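Local atomic coordinates of LHC domain-containing protein (Marichromatium purpuratum 984, PDB entry 6ZXA), a protein that binds bacteriochlorophyll a and okenone in a membrane antenna complex and probably passes absorbed excitation energy on to the reaction centre. Residues A31-M34 and V35-F38; L41-Q44 and M45-I48. All coordinates share one frame; numbering follows the deposited sequence.

Interaction 1: A31-M34 and V35-F38; sequences ATWM and VPFF. With QSE (all-trans okenone), chain T.
Met34 and Phe38 meet at a local contact where the loop 31-34 runs into the membrane-spanning helix 35-54, and this helix start supplies three residues, Met34, Phe37 and Phe38, of the all-trans okenone pocket. The backbone tie is one hydrogen bond from Phe38 N to Met34 O, 3.1 Å long and bent to 145° at the hydrogen. The donor stands above the carbonyl plane. The carbonyl accepts the amide N-H, and the Phe38 ring is placed with one face over the same oxygen, which is displaced toward the rim. With chi1 at -78°, the Phe38 ring is swung beside its own backbone N and back over this carbonyl.

The Met34 side chain stays extended to its methyl, and CE comes within 4.3 Å of Phe38 CZ in a loose apolar touch. CE also reaches the okenone, lying 3.8 Å from QSE C41, a methyl on its aromatic end ring. Phe38 and Phe37 meet the polyene farther along with their ring edges: Phe38 CZ is 3.7 Å from QSE C6, and Phe37 CZ is 3.6 Å from QSE C11. Phe37 has CG anti to its backbone N (chi1 179°), which carries its ring away from the loop toward the pigment, while its CB rests against Met34 CA. Elsewhere on the turn, Trp33 and Pro36 cross at about a right angle, with Trp33 CE3 3.7 Å from Pro36 CG.

Phe37 also touches 9-cis-okenone, and Phe38 a bacteriochlorophyll a. Within the ring of subunits, Ala31 O accepts a hydrogen bond from Trp33 NE1 of a neighbouring copy, whose Trp33 also packs on Val35 and Pro36, joining the loop and first turn of helix 35-54 to the next subunit.

Interaction 2: L41-Q44 and M45-I48; sequences LFVQ and MWLI. With QSE (all-trans okenone), chain T.
Four successive i to i+4 hydrogen bonds join 41-44 to 45-48 as regular alpha-helix, from Met45 N to Leu41 O through to Ile48 N to Gln44 O. On one side, Phe42 CB sits over the face of the Trp46 six-membered ring, 4.1 Å from its centroid in a CH-pi contact, and Phe42 O lies over a face of the indole. The two rings are inclined at 50°. Met45 runs alongside Phe42, its bent last torsion (chi3 79°) bringing CE 3.5 Å from Phe42 CD1 in an apolar touch; Met45 SD, 5.1 Å from the Phe42 centroid, makes an oblique Met-aromatic contact. A second all-trans okenone touches Phe42, Met45 and Trp46. Toward the okenone of chain T, Gln44 NE2 donates a nearly straight but long hydrogen bond (3.3 Å) to keto oxygen O33, and another to a bacteriochlorophyll. Leu41 CD1 packs 3.5 Å from QSE C10. Trp46 NE1 donates a hydrogen bond to Gln44 OE1 of a second subunit. Replacing Trp46 with an alanine is likely to strip Phe42 CB of aromatic cover and leave that OE1 without its indole donor. Gln44 OE1 in turn accepts from Trp46 NE1 of a third subunit, bonding this helix to its equivalent in two neighbouring copies.

Interactions 1 and 2 are consecutive on helix 35-54, their centres about 15 Å apart, and share one all-trans okenone. Interaction 1 touches a methyl of the aromatic end ring and the first part of the polyene; the two meet around C10 and C11, which Phe37 and Leu41 both touch, and interaction 2 then follows the chain to the keto end. The pigment thus runs along about four turns, from Met34 to Ile48, its contacts here apolar except for the Gln44 bond to the keto oxygen. Bacteriochlorophyll a touches both, and Met45 of interaction 2 lies about 4 Å, side chain to side chain, from His49, an axial magnesium ligand. Indole hydrogen bonds to neighbouring subunits recur at both levels.

Interaction 1: A31-M34 and V35-F38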
# COMPACT_ATOMS: atom_id res chain seq x y z
N ALA A 31 -1.25 -20.48 1.57
CA ALA A 31 -0.40 -20.09 2.67
C ALA A 31 0.24 -18.73 2.45
O ALA A 31 0.55 -18.03 3.42
CB ALA A 31 0.69 -21.14 2.91
N THR A 32 0.44 -18.34 1.20
CA THR A 32 0.99 -17.02 0.91
C THR A 32 -0.09 -16.01 0.58
O THR A 32 0.05 -14.82 0.88
CB THR A 32 2.04 -17.13 -0.21
OG1 THR A 32 2.83 -15.94 -0.26
CG2 THR A 32 1.42 -17.39 -1.53
N TRP A 33 -1.18 -16.44 -0.03
CA TRP A 33 -2.32 -15.58 -0.24
C TRP A 33 -3.36 -15.86 0.83
O TRP A 33 -3.09 -16.50 1.84
CB TRP A 33 -2.85 -15.76 -1.66
CG TRP A 33 -1.74 -15.51 -2.62
CD1 TRP A 33 -1.12 -16.43 -3.40
CD2 TRP A 33 -1.06 -14.27 -2.84
NE1 TRP A 33 -0.12 -15.84 -4.11
CE2 TRP A 33 -0.06 -14.51 -3.79
CE3 TRP A 33 -1.22 -12.98 -2.34
CZ2 TRP A 33 0.79 -13.51 -4.24
CZ3 TRP A 33 -0.37 -11.99 -2.79
CH2 TRP A 33 0.62 -12.26 -3.73
N MET A 34 -4.55 -15.31 0.62
CA MET A 34 -5.73 -15.52 1.45
C MET A 34 -5.73 -14.74 2.76
O MET A 34 -6.81 -14.42 3.27
CB MET A 34 -5.87 -17.02 1.75
CG MET A 34 -6.60 -17.35 3.03
SD MET A 34 -6.15 -18.96 3.68
CE MET A 34 -7.41 -19.15 4.91
N VAL A 35 -4.58 -14.30 3.25
CA VAL A 35 -4.59 -13.20 4.21
C VAL A 35 -4.62 -11.92 3.38
O VAL A 35 -5.39 -11.01 3.70
CB VAL A 35 -3.42 -13.26 5.20
CG1 VAL A 35 -3.32 -11.97 5.97
CG2 VAL A 35 -3.62 -14.41 6.17
N PRO A 36 -3.82 -11.79 2.32
CA PRO A 36 -4.05 -10.69 1.38
C PRO A 36 -5.45 -10.67 0.78
O PRO A 36 -6.04 -9.60 0.63
CB PRO A 36 -2.98 -10.92 0.31
CG PRO A 36 -1.90 -11.58 1.03
CD PRO A 36 -2.55 -12.48 2.01
N PHE A 37 -6.01 -11.84 0.45
CA PHE A 37 -7.37 -11.85 -0.07
C PHE A 37 -8.36 -11.42 1.01
O PHE A 37 -9.35 -10.74 0.71
CB PHE A 37 -7.75 -13.22 -0.62
CG PHE A 37 -9.15 -13.27 -1.13
CD1 PHE A 37 -9.49 -12.65 -2.32
CD2 PHE A 37 -10.15 -13.89 -0.41
CE1 PHE A 37 -10.77 -12.68 -2.78
CE2 PHE A 37 -11.44 -13.91 -0.87
CZ PHE A 37 -11.75 -13.31 -2.05
N PHE A 38 -8.12 -11.82 2.26
CA PHE A 38 -8.98 -11.35 3.34
C PHE A 38 -8.85 -9.84 3.52
O PHE A 38 -9.82 -9.18 3.88
CB PHE A 38 -8.65 -12.08 4.63
CG PHE A 38 -9.23 -13.47 4.71
CD1 PHE A 38 -10.02 -13.96 3.69
CD2 PHE A 38 -8.99 -14.27 5.81
CE1 PHE A 38 -10.55 -15.23 3.76
CE2 PHE A 38 -9.52 -15.54 5.88
CZ PHE A 38 -10.30 -16.02 4.85
C10 QSE T . -14.95 -15.01 0.15
C1 QSE T . -10.07 -22.35 6.94
C11 QSE T . -14.94 -14.64 -1.14
C12 QSE T . -15.63 -13.50 -1.58
C13 QSE T . -15.70 -12.98 -2.83
C14 QSE T . -16.39 -11.72 -3.00
C15 QSE T . -16.47 -10.94 -4.07
C16 QSE T . -17.20 -9.73 -3.97
C17 QSE T . -17.40 -8.79 -4.92
C18 QSE T . -18.10 -7.58 -4.55
C19 QSE T . -18.29 -6.49 -5.27
C2 QSE T . -10.61 -21.08 6.43
C20 QSE T . -18.99 -5.37 -4.76
C21 QSE T . -19.24 -4.24 -5.36
C22 QSE T . -19.97 -3.16 -4.64
C23 QSE T . -20.19 -1.86 -5.37
C24 QSE T . -20.62 -0.67 -4.52
C25 QSE T . -12.32 -18.80 6.38
C26 QSE T . -14.96 -15.79 3.06
C27 QSE T . -15.04 -13.60 -4.02
C28 QSE T . -16.87 -8.90 -6.33
C29 QSE T . -18.80 -3.94 -6.76
C3 QSE T . -11.23 -20.80 5.29
C30 QSE T . -19.51 -0.01 -3.70
C31 QSE T . -20.03 1.18 -2.91
C32 QSE T . -18.34 0.40 -4.57
C34 QSE T . -10.42 -22.76 8.23
C35 QSE T . -9.87 -23.90 8.78
C36 QSE T . -8.97 -24.68 8.06
C37 QSE T . -8.60 -24.29 6.77
C38 QSE T . -9.15 -23.13 6.20
C39 QSE T . -7.62 -25.13 6.00
C4 QSE T . -11.99 -19.58 5.14
C40 QSE T . -8.42 -25.94 8.67
C41 QSE T . -8.73 -22.72 4.81
C43 QSE T . -17.83 -1.35 -2.53
C5 QSE T . -12.36 -19.18 3.90
C6 QSE T . -13.13 -18.04 3.57
C7 QSE T . -13.45 -17.67 2.33
C8 QSE T . -14.23 -16.52 1.97
C9 QSE T . -14.27 -16.12 0.68
O33 QSE T . -20.40 -3.34 -3.52
O42 QSE T . -19.19 -1.01 -2.77

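Interaction 2: L41-Q44 and M45-I48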
# COMPACT_ATOMS: atom_id res chain seq x y z
N LEU A 41 -11.07 -8.41 1.03
CA LEU A 41 -12.45 -8.51 1.50
C LEU A 41 -12.75 -7.45 2.56
O LEU A 41 -13.85 -6.90 2.59
CB LEU A 41 -12.72 -9.91 2.05
CG LEU A 41 -12.96 -11.02 1.03
CD1 LEU A 41 -13.39 -12.30 1.73
CD2 LEU A 41 -13.98 -10.61 -0.01
N PHE A 42 -11.77 -7.15 3.42
CA PHE A 42 -11.93 -6.09 4.40
C PHE A 42 -12.10 -4.72 3.74
O PHE A 42 -12.91 -3.91 4.18
CB PHE A 42 -10.73 -6.06 5.35
CG PHE A 42 -10.92 -6.85 6.61
CD1 PHE A 42 -11.49 -6.27 7.72
CD2 PHE A 42 -10.49 -8.16 6.70
CE1 PHE A 42 -11.66 -6.98 8.88
CE2 PHE A 42 -10.66 -8.88 7.86
CZ PHE A 42 -11.24 -8.29 8.95
N VAL A 43 -11.33 -4.46 2.68
CA VAL A 43 -11.48 -3.20 1.96
C VAL A 43 -12.86 -3.11 1.32
O VAL A 43 -13.51 -2.06 1.38
CB VAL A 43 -10.36 -3.04 0.90
CG1 VAL A 43 -10.60 -1.78 0.08
CG2 VAL A 43 -9.01 -2.99 1.56
N GLN A 44 -13.31 -4.20 0.71
CA GLN A 44 -14.66 -4.25 0.16
C GLN A 44 -15.70 -3.98 1.23
O GLN A 44 -16.65 -3.21 1.02
CB GLN A 44 -14.91 -5.61 -0.49
CG GLN A 44 -16.37 -5.97 -0.64
CD GLN A 44 -17.07 -5.11 -1.68
OE1 GLN A 44 -16.45 -4.67 -2.64
NE2 GLN A 44 -18.35 -4.87 -1.48
N MET A 45 -15.53 -4.61 2.39
CA MET A 45 -16.42 -4.40 3.52
C MET A 45 -16.48 -2.93 3.92
O MET A 45 -17.56 -2.36 4.09
CB MET A 45 -15.96 -5.28 4.68
CG MET A 45 -16.74 -5.16 5.95
SD MET A 45 -15.93 -6.02 7.30
CE MET A 45 -14.66 -4.85 7.73
N TRP A 46 -15.31 -2.29 4.04
CA TRP A 46 -15.27 -0.88 4.43
C TRP A 46 -15.94 0.00 3.38
O TRP A 46 -16.66 0.94 3.73
CB TRP A 46 -13.83 -0.44 4.65
CG TRP A 46 -13.18 -1.04 5.86
CD1 TRP A 46 -13.76 -1.24 7.07
CD2 TRP A 46 -11.84 -1.52 5.97
NE1 TRP A 46 -12.86 -1.82 7.92
CE2 TRP A 46 -11.68 -2.00 7.27
CE3 TRP A 46 -10.76 -1.58 5.09
CZ2 TRP A 46 -10.48 -2.54 7.72
CZ3 TRP A 46 -9.58 -2.12 5.53
CH2 TRP A 46 -9.45 -2.59 6.84
N LEU A 47 -15.73 -0.28 2.10
CA LEU A 47 -16.28 0.58 1.06
C LEU A 47 -17.80 0.44 0.97
O LEU A 47 -18.52 1.44 0.89
CB LEU A 47 -15.63 0.27 -0.29
CG LEU A 47 -14.21 0.81 -0.50
CD1 LEU A 47 -13.47 -0.02 -1.50
CD2 LEU A 47 -14.23 2.25 -0.94
N ILE A 48 -18.29 -0.80 0.99
CA ILE A 48 -19.74 -1.00 0.96
C ILE A 48 -20.37 -0.42 2.22
O ILE A 48 -21.49 0.09 2.18
CB ILE A 48 -20.10 -2.48 0.75
CG1 ILE A 48 -21.60 -2.66 0.55
CG2 ILE A 48 -19.66 -3.34 1.91
CD1 ILE A 48 -22.17 -1.88 -0.58
C10 QSE T . -14.95 -15.01 0.15
C1 QSE T . -10.07 -22.35 6.94
C11 QSE T . -14.94 -14.64 -1.14
C12 QSE T . -15.63 -13.50 -1.58
C13 QSE T . -15.70 -12.98 -2.83
C14 QSE T . -16.39 -11.72 -3.00
C15 QSE T . -16.47 -10.94 -4.07
C16 QSE T . -17.20 -9.73 -3.97
C17 QSE T . -17.40 -8.79 -4.92
C18 QSE T . -18.10 -7.58 -4.55
C19 QSE T . -18.29 -6.49 -5.27
C2 QSE T . -10.61 -21.08 6.43
C20 QSE T . -18.99 -5.37 -4.76
C21 QSE T . -19.24 -4.24 -5.36
C22 QSE T . -19.97 -3.16 -4.64
C23 QSE T . -20.19 -1.86 -5.37
C24 QSE T . -20.62 -0.67 -4.52
C25 QSE T . -12.32 -18.80 6.38
C26 QSE T . -14.96 -15.79 3.06
C27 QSE T . -15.04 -13.60 -4.02
C28 QSE T . -16.87 -8.90 -6.33
C29 QSE T . -18.80 -3.94 -6.76
C3 QSE T . -11.23 -20.80 5.29
C30 QSE T . -19.51 -0.01 -3.70
C31 QSE T . -20.03 1.18 -2.91
C32 QSE T . -18.34 0.40 -4.57
C34 QSE T . -10.42 -22.76 8.23
C35 QSE T . -9.87 -23.90 8.78
C36 QSE T . -8.97 -24.68 8.06
C37 QSE T . -8.60 -24.29 6.77
C38 QSE T . -9.15 -23.13 6.20
C39 QSE T . -7.62 -25.13 6.00
C4 QSE T . -11.99 -19.58 5.14
C40 QSE T . -8.42 -25.94 8.67
C41 QSE T . -8.73 -22.72 4.81
C43 QSE T . -17.83 -1.35 -2.53
C5 QSE T . -12.36 -19.18 3.90
C6 QSE T . -13.13 -18.04 3.57
C7 QSE T . -13.45 -17.67 2.33
C8 QSE T . -14.23 -16.52 1.97
C9 QSE T . -14.27 -16.12 0.68
O33 QSE T . -20.40 -3.34 -3.52
O42 QSE T . -19.19 -1.01 -2.77